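Local coordinates for protein Serpin48 (Tenebrio molitor, PDB 3OZQ) that inhibits the serine protease SPE with high specificity as a serpin of insect innate immunity, at residues Gln207-Tyr212 with Val264-Pro269; Tyr89-Ala94 with Ile366-Arg371; Leu64-Asp69 with Glu74-Glu79; Leu217-Leu222 with Val244-Lys249; Ser317-Asp320 with Gly325-Ala328. One frame throughout, in Å; residues are numbered along the deposited sequence.

Interaction 1: Gln207-Tyr212 with Val264-Pro269; sequences QYFNYY and VNVALP
Val-264, Phe-209 and Gln-207 carry this contact between two strands of the serpin fold. Strand 207-214 belongs to sheet B. The long strand 260-278 meets it here near its start. The segments cross at 80° and share one bridge; 264-269 then leads away. Gln-207 and Val-264 form an antiparallel hydrogen-bonded pair, with their CA atoms 5.6 Å apart. Gln-207 N bonds to Val-264 O (3.2 Å). The return bond from Val-264 N to Gln-207 O is shorter (2.9 Å). The pairing continues with Phe-209, whose backbone bonds to Gln-262, before Val-264 in the chain.

Val-264 has the most surface covered. Its CG1 sits between the backbone N and the carbonyl carbon (chi1 56°). This turns the methyl onto the other strand, where it lies 3.3 Å from Gln-207 O and also meets the Phe-209 ring. The CB of Phe-209 points toward the strand of Val-264. Its side chain crosses those of both valines at about a right angle. The ring also takes Gln-207 CB over one face, offset toward the rim. The amide end of the Gln-207 side chain leads away from the valines. Leu-222 and Pro-225 of the next strand also touch Phe-209, and Phe-350 packs on Val-264. The ring atom CD1 of Phe-209 is the meeting point: it lies 3.9 Å from Val-264 CG1 and, near the ring plane, 4.1 Å from Val-266 CG1.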
# COMPACT_ATOMS: atom_id res chain seq x y z
N GLN A 207 24.11 -1.64 -15.74
CA GLN A 207 24.02 -0.94 -14.47
C GLN A 207 24.28 -1.91 -13.33
O GLN A 207 24.02 -3.11 -13.46
CB GLN A 207 22.62 -0.32 -14.29
CG GLN A 207 22.20 0.64 -15.39
CD GLN A 207 22.94 1.96 -15.33
OE1 GLN A 207 22.98 2.70 -16.32
NE2 GLN A 207 23.52 2.27 -14.18
N TYR A 208 24.80 -1.40 -12.22
CA TYR A 208 24.98 -2.22 -11.03
C TYR A 208 23.81 -2.02 -10.07
O TYR A 208 23.68 -0.96 -9.45
CB TYR A 208 26.31 -1.93 -10.33
CG TYR A 208 27.48 -2.70 -10.92
CD1 TYR A 208 27.75 -4.00 -10.51
CD2 TYR A 208 28.30 -2.13 -11.88
CE1 TYR A 208 28.82 -4.72 -11.05
CE2 TYR A 208 29.37 -2.84 -12.43
CZ TYR A 208 29.63 -4.13 -12.01
OH TYR A 208 30.69 -4.84 -12.54
N PHE A 209 22.98 -3.04 -9.95
CA PHE A 209 21.79 -2.99 -9.10
C PHE A 209 21.81 -4.17 -8.17
O PHE A 209 22.34 -5.23 -8.51
CB PHE A 209 20.52 -3.04 -9.94
CG PHE A 209 20.27 -1.80 -10.75
CD1 PHE A 209 19.78 -1.88 -12.05
CD2 PHE A 209 20.50 -0.54 -10.21
CE1 PHE A 209 19.54 -0.74 -12.80
CE2 PHE A 209 20.26 0.60 -10.95
CZ PHE A 209 19.78 0.51 -12.24
N ASN A 210 21.21 -4.01 -6.99
CA ASN A 210 21.03 -5.13 -6.09
C ASN A 210 20.26 -6.25 -6.75
O ASN A 210 19.20 -6.04 -7.34
CB ASN A 210 20.36 -4.67 -4.79
CG ASN A 210 21.33 -3.97 -3.87
OD1 ASN A 210 22.41 -4.50 -3.58
ND2 ASN A 210 20.98 -2.78 -3.42
N TYR A 211 20.81 -7.45 -6.65
CA TYR A 211 20.35 -8.57 -7.43
C TYR A 211 20.47 -9.82 -6.59
O TYR A 211 21.37 -9.93 -5.76
CB TYR A 211 21.22 -8.69 -8.69
CG TYR A 211 20.94 -9.90 -9.55
CD1 TYR A 211 20.11 -9.82 -10.66
CD2 TYR A 211 21.53 -11.13 -9.26
CE1 TYR A 211 19.86 -10.92 -11.46
CE2 TYR A 211 21.28 -12.25 -10.06
CZ TYR A 211 20.45 -12.13 -11.16
OH TYR A 211 20.20 -13.23 -11.95
N TYR A 212 19.56 -10.77 -6.78
CA TYR A 212 19.60 -12.00 -6.01
C TYR A 212 18.91 -13.15 -6.73
O TYR A 212 17.85 -12.98 -7.32
CB TYR A 212 18.97 -11.80 -4.63
CG TYR A 212 19.21 -12.95 -3.69
CD1 TYR A 212 18.18 -13.82 -3.34
CD2 TYR A 212 20.47 -13.18 -3.15
CE1 TYR A 212 18.40 -14.88 -2.48
CE2 TYR A 212 20.70 -14.23 -2.29
CZ TYR A 212 19.67 -15.08 -1.96
OH TYR A 212 19.91 -16.13 -1.11
N VAL A 264 24.00 -5.78 -14.52
CA VAL A 264 22.76 -6.35 -15.01
C VAL A 264 22.16 -5.49 -16.10
O VAL A 264 22.39 -4.28 -16.13
CB VAL A 264 21.73 -6.52 -13.84
CG1 VAL A 264 21.49 -5.20 -13.14
CG2 VAL A 264 20.43 -7.13 -14.32
N ASN A 265 21.42 -6.12 -17.00
CA ASN A 265 20.59 -5.40 -17.95
C ASN A 265 19.14 -5.59 -17.54
O ASN A 265 18.76 -6.68 -17.12
CB ASN A 265 20.78 -5.92 -19.38
CG ASN A 265 22.13 -5.53 -19.98
OD1 ASN A 265 22.77 -4.57 -19.54
ND2 ASN A 265 22.55 -6.27 -20.99
N VAL A 266 18.34 -4.55 -17.65
CA VAL A 266 16.96 -4.64 -17.21
C VAL A 266 15.97 -4.27 -18.31
O VAL A 266 16.12 -3.26 -18.99
CB VAL A 266 16.69 -3.74 -15.99
CG1 VAL A 266 17.77 -3.93 -14.94
CG2 VAL A 266 16.62 -2.30 -16.42
N ALA A 267 14.96 -5.11 -18.47
CA ALA A 267 13.85 -4.80 -19.37
C ALA A 267 12.58 -4.76 -18.55
O ALA A 267 12.09 -5.80 -18.11
CB ALA A 267 13.73 -5.85 -20.46
N LEU A 268 12.05 -3.56 -18.35
CA LEU A 268 10.89 -3.36 -17.49
C LEU A 268 9.81 -2.66 -18.27
O LEU A 268 10.02 -1.55 -18.72
CB LEU A 268 11.26 -2.50 -16.29
CG LEU A 268 10.13 -2.26 -15.27
CD1 LEU A 268 9.91 -3.54 -14.48
CD2 LEU A 268 10.50 -1.11 -14.35
N PRO A 269 8.65 -3.31 -18.42
CA PRO A 269 7.50 -2.68 -19.05
C PRO A 269 7.07 -1.45 -18.26
O PRO A 269 7.21 -1.41 -17.03
CB PRO A 269 6.40 -3.74 -18.93
CG PRO A 269 7.10 -5.02 -18.63
CD PRO A 269 8.35 -4.64 -17.89

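Interaction 2: Tyr89-Ala94 with Ile366-Arg371; sequences YTLHTA and ILFAGR
Leu-91 holds CG opposite its own amide N (chi1 179°), and this extended start carries both of its methyls to Leu-367 and Phe-368. Phe-368 has CG opposite its carbonyl carbon (chi1 -79°), which sends the far end of the ring to meet them. Leu-91 CD1 lies 3.8 Å from Phe-368 CE2 and 4.1 Å from Phe-368 CZ. It comes in obliquely. The other methyl, Leu-91 CD2, is 4.4 Å from Leu-367 CD2.

The two strands do not pair. Even the nearest CA atoms, those of Leu-91 and Leu-367, are 9.1 Å apart. Strand 90-100 lies in sheet A of the serpin fold and strand 365-372 in sheet B, so this is packing of one sheet on another. A classic beta bulge helps: Leu-367 and Phe-368 both face Ile-360. Both of their CB atoms then point toward strand 90-100, which two neighbours in a regular strand would not do. Leu-169 touches both Leu-91 and Phe-368, and Phe-171 also packs on the ring.

Only carbon meets carbon across these segments. Their hold on each other is therefore dispersion and the burial of apolar surface, with little directional constraint.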
# COMPACT_ATOMS: atom_id res chain seq x y z
N TYR A 89 11.46 12.31 -2.55
CA TYR A 89 10.24 11.54 -2.80
C TYR A 89 9.14 11.81 -1.79
O TYR A 89 9.42 12.15 -0.63
CB TYR A 89 10.55 10.05 -2.82
CG TYR A 89 11.03 9.49 -1.50
CD1 TYR A 89 10.17 9.32 -0.42
CD2 TYR A 89 12.36 9.11 -1.33
CE1 TYR A 89 10.62 8.80 0.79
CE2 TYR A 89 12.82 8.59 -0.14
CZ TYR A 89 11.95 8.43 0.92
OH TYR A 89 12.43 7.91 2.10
N THR A 90 7.89 11.64 -2.21
CA THR A 90 6.75 11.95 -1.35
C THR A 90 5.63 10.92 -1.41
O THR A 90 5.15 10.55 -2.49
CB THR A 90 6.13 13.30 -1.72
OG1 THR A 90 7.16 14.21 -2.14
CG2 THR A 90 5.36 13.89 -0.54
N LEU A 91 5.21 10.45 -0.24
CA LEU A 91 3.97 9.69 -0.12
C LEU A 91 2.82 10.66 0.13
O LEU A 91 2.88 11.46 1.06
CB LEU A 91 4.08 8.70 1.02
CG LEU A 91 2.83 7.86 1.26
CD1 LEU A 91 2.58 6.96 0.04
CD2 LEU A 91 3.01 7.03 2.52
N HIS A 92 1.79 10.60 -0.72
CA HIS A 92 0.58 11.40 -0.54
C HIS A 92 -0.51 10.50 0.01
O HIS A 92 -0.77 9.43 -0.53
CB HIS A 92 0.14 12.02 -1.87
CG HIS A 92 1.15 12.95 -2.47
ND1 HIS A 92 2.21 12.51 -3.22
CD2 HIS A 92 1.26 14.30 -2.41
CE1 HIS A 92 2.94 13.54 -3.61
NE2 HIS A 92 2.38 14.64 -3.13
N THR A 93 -1.13 10.91 1.11
CA THR A 93 -2.20 10.13 1.71
C THR A 93 -3.36 11.05 2.05
O THR A 93 -3.16 12.20 2.43
CB THR A 93 -1.72 9.44 3.00
OG1 THR A 93 -1.62 10.40 4.05
CG2 THR A 93 -0.38 8.80 2.78
N ALA A 94 -4.57 10.54 1.88
CA ALA A 94 -5.75 11.23 2.37
C ALA A 94 -6.48 10.19 3.19
O ALA A 94 -7.23 9.38 2.64
CB ALA A 94 -6.60 11.71 1.23
N ILE A 366 8.35 -1.89 3.77
CA ILE A 366 7.46 -2.01 2.62
C ILE A 366 6.27 -1.04 2.70
O ILE A 366 5.50 -1.06 3.65
CB ILE A 366 6.95 -3.45 2.47
CG1 ILE A 366 8.12 -4.40 2.22
CG2 ILE A 366 5.92 -3.55 1.31
CD1 ILE A 366 7.74 -5.85 2.13
N LEU A 367 6.15 -0.19 1.68
CA LEU A 367 5.08 0.80 1.58
C LEU A 367 3.92 0.36 0.69
O LEU A 367 2.76 0.64 0.97
CB LEU A 367 5.65 2.12 1.05
CG LEU A 367 5.96 3.18 2.10
CD1 LEU A 367 6.96 2.65 3.12
CD2 LEU A 367 6.44 4.47 1.45
N PHE A 368 4.25 -0.31 -0.41
CA PHE A 368 3.27 -0.78 -1.38
C PHE A 368 3.70 -2.15 -1.87
O PHE A 368 4.89 -2.44 -1.93
CB PHE A 368 3.26 0.14 -2.60
CG PHE A 368 2.50 1.42 -2.41
CD1 PHE A 368 1.12 1.45 -2.54
CD2 PHE A 368 3.17 2.60 -2.14
CE1 PHE A 368 0.41 2.64 -2.40
CE2 PHE A 368 2.47 3.80 -1.98
CZ PHE A 368 1.09 3.81 -2.12
N ALA A 369 2.73 -3.00 -2.19
CA ALA A 369 3.02 -4.27 -2.81
C ALA A 369 1.93 -4.57 -3.84
O ALA A 369 0.84 -4.03 -3.76
CB ALA A 369 3.09 -5.36 -1.78
N GLY A 370 2.24 -5.40 -4.82
CA GLY A 370 1.25 -5.72 -5.83
C GLY A 370 1.80 -6.66 -6.87
O GLY A 370 2.87 -7.25 -6.72
N ARG A 371 1.04 -6.80 -7.95
CA ARG A 371 1.42 -7.72 -8.99
C ARG A 371 0.90 -7.22 -10.32
O ARG A 371 -0.05 -6.42 -10.38
CB ARG A 371 0.86 -9.11 -8.68
CG ARG A 371 -0.59 -9.23 -8.99
CD ARG A 371 -1.08 -10.60 -8.65
NE ARG A 371 -2.49 -10.71 -8.98
CZ ARG A 371 -3.13 -11.87 -9.12
NH1 ARG A 371 -2.46 -13.01 -8.96
NH2 ARG A 371 -4.42 -11.89 -9.43

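Interaction 3: Leu64-Asp69 with Glu74-Glu79; sequences LHFVGD and EGAVKE
Phe-66 reaches from the loop after helix 54-63 to Ala-76 and Val-77 on helix 70-83. Its CB already points toward that helix. CG lies opposite the amide N (chi1 -154°). At the next bond the ring plane nearly contains CA (chi2 2°), with CD1 eclipsing it. The CD2 side of the ring is thereby extended toward Val-77. Going outward along that side, CE2 is the first ring atom to touch the helix, 3.6 Å from Val-77 CG2. The tip, CZ, is 3.7 Å from the same methyl. CZ also lies 4.0 Å from Ala-76 CB, which sits at the ring edge near its plane. Val-77 CG2 approaches obliquely. The methyl and the valine branch come from successive residues of one helical turn, so the end of the ring touches both.

That turn is regular: Lys-78 N bonds to Glu-74 O at 3.0 Å. Other parts of the chain enclose the ring and the valine. Phe-11 of helix 10-29 meets the Phe-66 ring with the planes at about 35°, and it touches Val-77 as well. Thr-43 of helix 38-50 also packs on Val-77.

Just before Phe-66, His-65 has positive phi and closes helix 54-63 with a Schellman motif. Asp-69 then stands at the N-cap position of helix 70-83, though its side chain makes no capping bond. A loop aromatic thus folds back on the helix that follows it, at the passage from helix C to helix D of the serpin fold.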
# COMPACT_ATOMS: atom_id res chain seq x y z
N LEU A 64 -2.28 -6.36 14.33
CA LEU A 64 -1.21 -5.52 13.82
C LEU A 64 0.10 -6.03 14.40
O LEU A 64 1.17 -5.51 14.07
CB LEU A 64 -1.45 -4.06 14.18
CG LEU A 64 -2.63 -3.40 13.45
CD1 LEU A 64 -2.71 -1.92 13.78
CD2 LEU A 64 -2.53 -3.60 11.95
N HIS A 65 0.00 -7.09 15.21
CA HIS A 65 1.13 -7.61 15.99
C HIS A 65 1.95 -6.40 16.44
O HIS A 65 3.18 -6.42 16.46
CB HIS A 65 1.95 -8.67 15.21
CG HIS A 65 1.42 -10.08 15.33
ND1 HIS A 65 1.64 -10.86 16.45
CD2 HIS A 65 0.71 -10.86 14.47
CE1 HIS A 65 1.07 -12.04 16.28
NE2 HIS A 65 0.50 -12.07 15.09
N PHE A 66 1.22 -5.35 16.80
CA PHE A 66 1.76 -4.09 17.29
C PHE A 66 1.99 -4.11 18.81
O PHE A 66 1.39 -4.92 19.52
CB PHE A 66 0.81 -2.94 16.94
CG PHE A 66 1.49 -1.62 16.84
CD1 PHE A 66 2.87 -1.52 17.02
CD2 PHE A 66 0.77 -0.47 16.56
CE1 PHE A 66 3.51 -0.30 16.93
CE2 PHE A 66 1.40 0.75 16.47
CZ PHE A 66 2.77 0.84 16.65
N VAL A 67 2.82 -3.19 19.30
CA VAL A 67 3.26 -3.22 20.70
C VAL A 67 2.20 -2.77 21.70
O VAL A 67 1.28 -2.01 21.37
CB VAL A 67 4.54 -2.37 20.91
CG1 VAL A 67 5.61 -2.76 19.91
CG2 VAL A 67 4.22 -0.88 20.83
N GLY A 68 2.35 -3.23 22.94
CA GLY A 68 1.36 -3.01 23.98
C GLY A 68 1.17 -1.56 24.40
O GLY A 68 0.04 -1.06 24.40
N ASP A 69 2.26 -0.89 24.76
CA ASP A 69 2.17 0.43 25.37
C ASP A 69 1.69 1.49 24.38
O ASP A 69 2.09 1.47 23.21
CB ASP A 69 3.50 0.84 26.00
CG ASP A 69 3.33 1.81 27.16
OD1 ASP A 69 4.31 2.52 27.49
OD2 ASP A 69 2.23 1.87 27.75
N GLU A 74 1.96 4.88 19.59
CA GLU A 74 1.75 6.21 19.01
C GLU A 74 3.05 6.85 18.57
O GLU A 74 3.12 7.42 17.48
CB GLU A 74 1.02 7.12 20.00
CG GLU A 74 -0.31 6.57 20.45
CD GLU A 74 -1.03 7.53 21.37
OE1 GLU A 74 -2.16 7.21 21.81
OE2 GLU A 74 -0.47 8.62 21.65
N GLY A 75 4.07 6.75 19.41
CA GLY A 75 5.37 7.30 19.06
C GLY A 75 5.95 6.62 17.84
O GLY A 75 6.48 7.26 16.94
N ALA A 76 5.83 5.29 17.82
CA ALA A 76 6.37 4.47 16.75
C ALA A 76 5.77 4.83 15.39
O ALA A 76 6.49 5.04 14.42
CB ALA A 76 6.15 3.01 17.06
N VAL A 77 4.44 4.90 15.34
CA VAL A 77 3.74 5.29 14.12
C VAL A 77 4.06 6.72 13.73
O VAL A 77 4.16 7.06 12.56
CB VAL A 77 2.22 5.13 14.29
CG1 VAL A 77 1.49 5.71 13.08
CG2 VAL A 77 1.86 3.68 14.50
N LYS A 78 4.21 7.57 14.73
CA LYS A 78 4.50 8.97 14.49
C LYS A 78 5.86 9.12 13.81
O LYS A 78 6.02 9.96 12.93
CB LYS A 78 4.48 9.74 15.81
CG LYS A 78 4.92 11.19 15.72
CD LYS A 78 3.86 12.06 15.08
CE LYS A 78 4.20 13.53 15.27
NZ LYS A 78 4.26 13.92 16.71
N GLU A 79 6.82 8.29 14.19
CA GLU A 79 8.16 8.36 13.58
C GLU A 79 8.16 7.92 12.11
O GLU A 79 8.65 8.65 11.24
CB GLU A 79 9.21 7.59 14.39
CG GLU A 79 10.65 7.79 13.86
CD GLU A 79 11.74 7.26 14.80
OE1 GLU A 79 11.99 6.03 14.79
OE2 GLU A 79 12.35 8.06 15.55

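Interaction 4: Leu217-Leu222 with Val244-Lys249; sequences LDAKLL and VSLESK
Leu-217 and Ala-219 pack against Leu-246 and Lys-249. This packing joins the start of strand 219-225 of sheet B, and the turn before it, to helix 243-248 and the residue after it. The apolar contacts centre on two methyls. Leu-246 CD2 lies 4.0 Å from Leu-217 CD2 and 3.9 Å from Ala-219 CB. It also rests against the backbone carbonyl of Leu-217. The second methyl, Leu-217 CD2, meets the aliphatic part of Lys-249: both CB and CD of that lysine are 3.9 Å from it. The two side chains slide past each other in opposite directions. A G1 beta bulge, with Asp-218 and Ala-219 both facing Cys-214, shapes the chain between Leu-217 and the strand. Val-235 and Ser-237 of strand 231-237 also touch Leu-246.

The polar contacts stay within 244-249. The lysine chain bends at its last torsion (chi4 53°), and Lys-249 NZ turns back to Ser-245 O, 3.1 Å away. The ammonium is tilted 32° from the carbonyl plane. Val-244 O accepts twice from Ser-248: from the amide N at 2.8 Å, and from OG at 3.2 Å, which stands above the carbonyl plane. With an alanine at Lys-249, Leu-217 CD2 is likely to lose the cover that CD gives it, and Ser-245 O its ammonium donor.

Lys-249 thus does two jobs: its methylenes cover a leucine, while its positive end sits by a carbonyl at the helix C-terminus, where the helix dipole would probably welcome it.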
# COMPACT_ATOMS: atom_id res chain seq x y z
N LEU A 217 12.91 -20.37 -4.22
CA LEU A 217 11.77 -19.79 -4.92
C LEU A 217 11.81 -19.99 -6.42
O LEU A 217 10.81 -19.76 -7.10
CB LEU A 217 11.66 -18.29 -4.62
CG LEU A 217 11.05 -18.05 -3.24
CD1 LEU A 217 11.16 -16.59 -2.82
CD2 LEU A 217 9.60 -18.55 -3.22
N ASP A 218 12.96 -20.42 -6.94
CA ASP A 218 13.20 -20.47 -8.38
C ASP A 218 12.77 -19.15 -9.01
O ASP A 218 11.96 -19.11 -9.93
CB ASP A 218 12.48 -21.65 -9.04
CG ASP A 218 12.97 -21.89 -10.48
OD1 ASP A 218 14.08 -21.43 -10.82
OD2 ASP A 218 12.24 -22.54 -11.26
N ALA A 219 13.34 -18.07 -8.51
CA ALA A 219 13.04 -16.75 -9.02
C ALA A 219 14.27 -15.86 -8.89
O ALA A 219 15.24 -16.22 -8.24
CB ALA A 219 11.86 -16.14 -8.26
N LYS A 220 14.21 -14.71 -9.53
CA LYS A 220 15.25 -13.70 -9.40
C LYS A 220 14.60 -12.47 -8.81
O LYS A 220 13.42 -12.22 -9.03
CB LYS A 220 15.82 -13.35 -10.77
CG LYS A 220 16.64 -14.43 -11.46
CD LYS A 220 17.25 -13.85 -12.73
CE LYS A 220 18.03 -14.90 -13.55
NZ LYS A 220 18.09 -14.53 -15.00
N LEU A 221 15.39 -11.69 -8.06
CA LEU A 221 14.91 -10.47 -7.45
C LEU A 221 15.84 -9.34 -7.82
O LEU A 221 17.06 -9.51 -7.80
CB LEU A 221 14.87 -10.58 -5.92
CG LEU A 221 14.02 -11.68 -5.30
CD1 LEU A 221 14.85 -12.93 -5.11
CD2 LEU A 221 13.47 -11.20 -3.97
N LEU A 222 15.26 -8.21 -8.16
CA LEU A 222 16.03 -7.04 -8.55
C LEU A 222 15.50 -5.84 -7.82
O LEU A 222 14.30 -5.59 -7.82
CB LEU A 222 15.89 -6.79 -10.04
CG LEU A 222 16.47 -5.47 -10.52
CD1 LEU A 222 17.98 -5.51 -10.47
CD2 LEU A 222 16.01 -5.15 -11.93
N VAL A 244 1.86 -18.04 -9.53
CA VAL A 244 1.06 -18.75 -8.53
C VAL A 244 1.97 -19.46 -7.53
O VAL A 244 1.72 -19.43 -6.32
CB VAL A 244 0.12 -19.78 -9.19
CG1 VAL A 244 -1.15 -19.09 -9.67
CG2 VAL A 244 0.83 -20.48 -10.34
N SER A 245 3.01 -20.10 -8.05
CA SER A 245 4.00 -20.76 -7.21
C SER A 245 4.55 -19.79 -6.18
O SER A 245 4.68 -20.12 -5.00
CB SER A 245 5.15 -21.31 -8.06
OG SER A 245 4.67 -21.88 -9.28
N LEU A 246 4.90 -18.59 -6.63
CA LEU A 246 5.47 -17.58 -5.74
C LEU A 246 4.44 -17.14 -4.73
O LEU A 246 4.78 -16.73 -3.62
CB LEU A 246 5.94 -16.36 -6.53
CG LEU A 246 7.14 -16.52 -7.47
CD1 LEU A 246 7.36 -15.22 -8.23
CD2 LEU A 246 8.39 -16.91 -6.69
N GLU A 247 3.17 -17.23 -5.11
CA GLU A 247 2.08 -16.77 -4.26
C GLU A 247 1.68 -17.85 -3.26
O GLU A 247 1.14 -17.55 -2.20
CB GLU A 247 0.90 -16.33 -5.11
CG GLU A 247 1.26 -15.15 -6.00
CD GLU A 247 0.11 -14.69 -6.87
OE1 GLU A 247 -0.73 -15.52 -7.28
OE2 GLU A 247 0.06 -13.47 -7.16
N SER A 248 1.97 -19.10 -3.59
CA SER A 248 1.76 -20.18 -2.65
C SER A 248 2.83 -20.09 -1.58
O SER A 248 2.67 -20.59 -0.47
CB SER A 248 1.78 -21.53 -3.35
OG SER A 248 0.67 -21.67 -4.22
N LYS A 249 3.93 -19.42 -1.93
CA LYS A 249 5.01 -19.14 -0.98
C LYS A 249 5.20 -17.64 -0.76
O LYS A 249 6.33 -17.15 -0.62
CB LYS A 249 6.33 -19.76 -1.48
CG LYS A 249 6.21 -21.23 -1.84
CD LYS A 249 7.34 -21.68 -2.74
CE LYS A 249 6.98 -23.01 -3.41
NZ LYS A 249 5.65 -22.92 -4.10

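Interaction 5: Ser317-Asp320 with Gly325-Ala328; sequences SFID and GVEA
Glu-327 folds its carboxylate back to the edge of the Phe-318 ring. Its CG stands opposite the amide N, and the chain then bends at chi2 (65°). This sets OE1 of Glu-327 3.3 Å from Phe-318 CE2. Phe-318 contributes a chi1 of 72°, which brings the end of its ring to the glutamate. OE1 lies at the ring edge, near its plane, and so faces the slightly positive ring hydrogens; the ring and carboxylate planes are 78° apart.

The segments flank the turn from strand 310-321 of sheet A into the hinge of the serpin reactive centre loop. Val-326 pairs through its backbone with Ala-173 of strand 163-174, consistent with a hinge whose first residues have entered the top of sheet A.

Asp-320 O receives Glu-327 N at 2.9 Å, and Val-326 CA adds a CH...O contact to the same oxygen at 3.2 Å. A water bridges the two acids, giving one hydrogen to Glu-327 OE1 (2.8 Å) and one to Asp-320 OD1 (2.7 Å). Shortening Glu-327 to an alanine is likely to leave the Phe-318 edge and this water without their carboxylate partner. A second water donates to Asp-320 O and accepts from Ala-328 N.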
# COMPACT_ATOMS: atom_id res chain seq x y z
N SER A 317 -5.68 3.34 -4.26
CA SER A 317 -4.33 3.78 -4.59
C SER A 317 -4.03 3.48 -6.05
O SER A 317 -4.71 2.66 -6.68
CB SER A 317 -3.31 3.09 -3.68
OG SER A 317 -3.17 1.71 -4.01
N PHE A 318 -3.01 4.15 -6.59
CA PHE A 318 -2.51 3.84 -7.92
C PHE A 318 -1.01 4.00 -7.97
O PHE A 318 -0.39 4.61 -7.08
CB PHE A 318 -3.15 4.75 -8.97
CG PHE A 318 -2.67 6.16 -8.91
CD1 PHE A 318 -3.22 7.05 -7.99
CD2 PHE A 318 -1.69 6.62 -9.77
CE1 PHE A 318 -2.78 8.36 -7.93
CE2 PHE A 318 -1.25 7.93 -9.71
CZ PHE A 318 -1.80 8.80 -8.79
N ILE A 319 -0.43 3.43 -9.01
CA ILE A 319 0.99 3.58 -9.30
C ILE A 319 1.13 3.70 -10.81
O ILE A 319 0.40 3.06 -11.59
CB ILE A 319 1.80 2.38 -8.83
CG1 ILE A 319 3.30 2.66 -9.00
CG2 ILE A 319 1.39 1.13 -9.61
CD1 ILE A 319 4.21 1.58 -8.42
N ASP A 320 2.04 4.56 -11.23
CA ASP A 320 2.23 4.81 -12.64
C ASP A 320 3.73 4.79 -12.88
O ASP A 320 4.46 5.69 -12.47
CB ASP A 320 1.60 6.15 -13.03
CG ASP A 320 1.49 6.32 -14.53
OD1 ASP A 320 0.77 7.24 -14.98
OD2 ASP A 320 2.13 5.53 -15.27
N GLY A 325 10.44 7.53 -13.28
CA GLY A 325 10.16 6.93 -11.99
C GLY A 325 8.69 6.60 -11.85
O GLY A 325 8.09 6.04 -12.76
N VAL A 326 8.10 6.97 -10.72
CA VAL A 326 6.70 6.67 -10.48
C VAL A 326 5.94 7.97 -10.25
O VAL A 326 6.35 8.80 -9.43
CB VAL A 326 6.52 5.70 -9.29
CG1 VAL A 326 7.43 4.50 -9.44
CG2 VAL A 326 6.80 6.41 -7.99
N GLU A 327 4.86 8.15 -10.99
CA GLU A 327 4.10 9.40 -10.96
C GLU A 327 5.05 10.57 -11.25
O GLU A 327 4.96 11.63 -10.64
CB GLU A 327 3.40 9.57 -9.60
CG GLU A 327 2.52 10.80 -9.45
CD GLU A 327 1.31 10.78 -10.37
OE1 GLU A 327 1.08 9.75 -11.06
OE2 GLU A 327 0.58 11.80 -10.41
N ALA A 328 5.98 10.35 -12.18
CA ALA A 328 6.93 11.37 -12.59
C ALA A 328 6.62 11.88 -14.00
O ALA A 328 6.42 11.10 -14.93
CB ALA A 328 8.35 10.82 -12.54
O HOH W 1 5.61 8.29 -13.90
O HOH W 2 -0.49 8.92 -13.25

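Overall arrangement
Four of the five contacts are linked by direct touches. Interactions 1 and 4 share neighbouring strands of sheet B: Tyr-212 O and Leu-221 N are 2.9 Å apart, a probable hydrogen bond. Interaction 4 reaches interaction 2 through the salt bridge from Arg-371 NH1 to Glu-247 OE2, at 3.1 Å. Interactions 2 and 5 have centres about 9 Å apart, and Phe-368 CE1 packs on Ser-317 CB. Interaction 3 stands apart in the helices, with nearest atoms about 10 Å from interaction 2. It lies across the chain's centre from interaction 5, about 28 Å between centres. Interaction 5 is the one at the base of the reactive centre loop, the part that meets proteases in serpins.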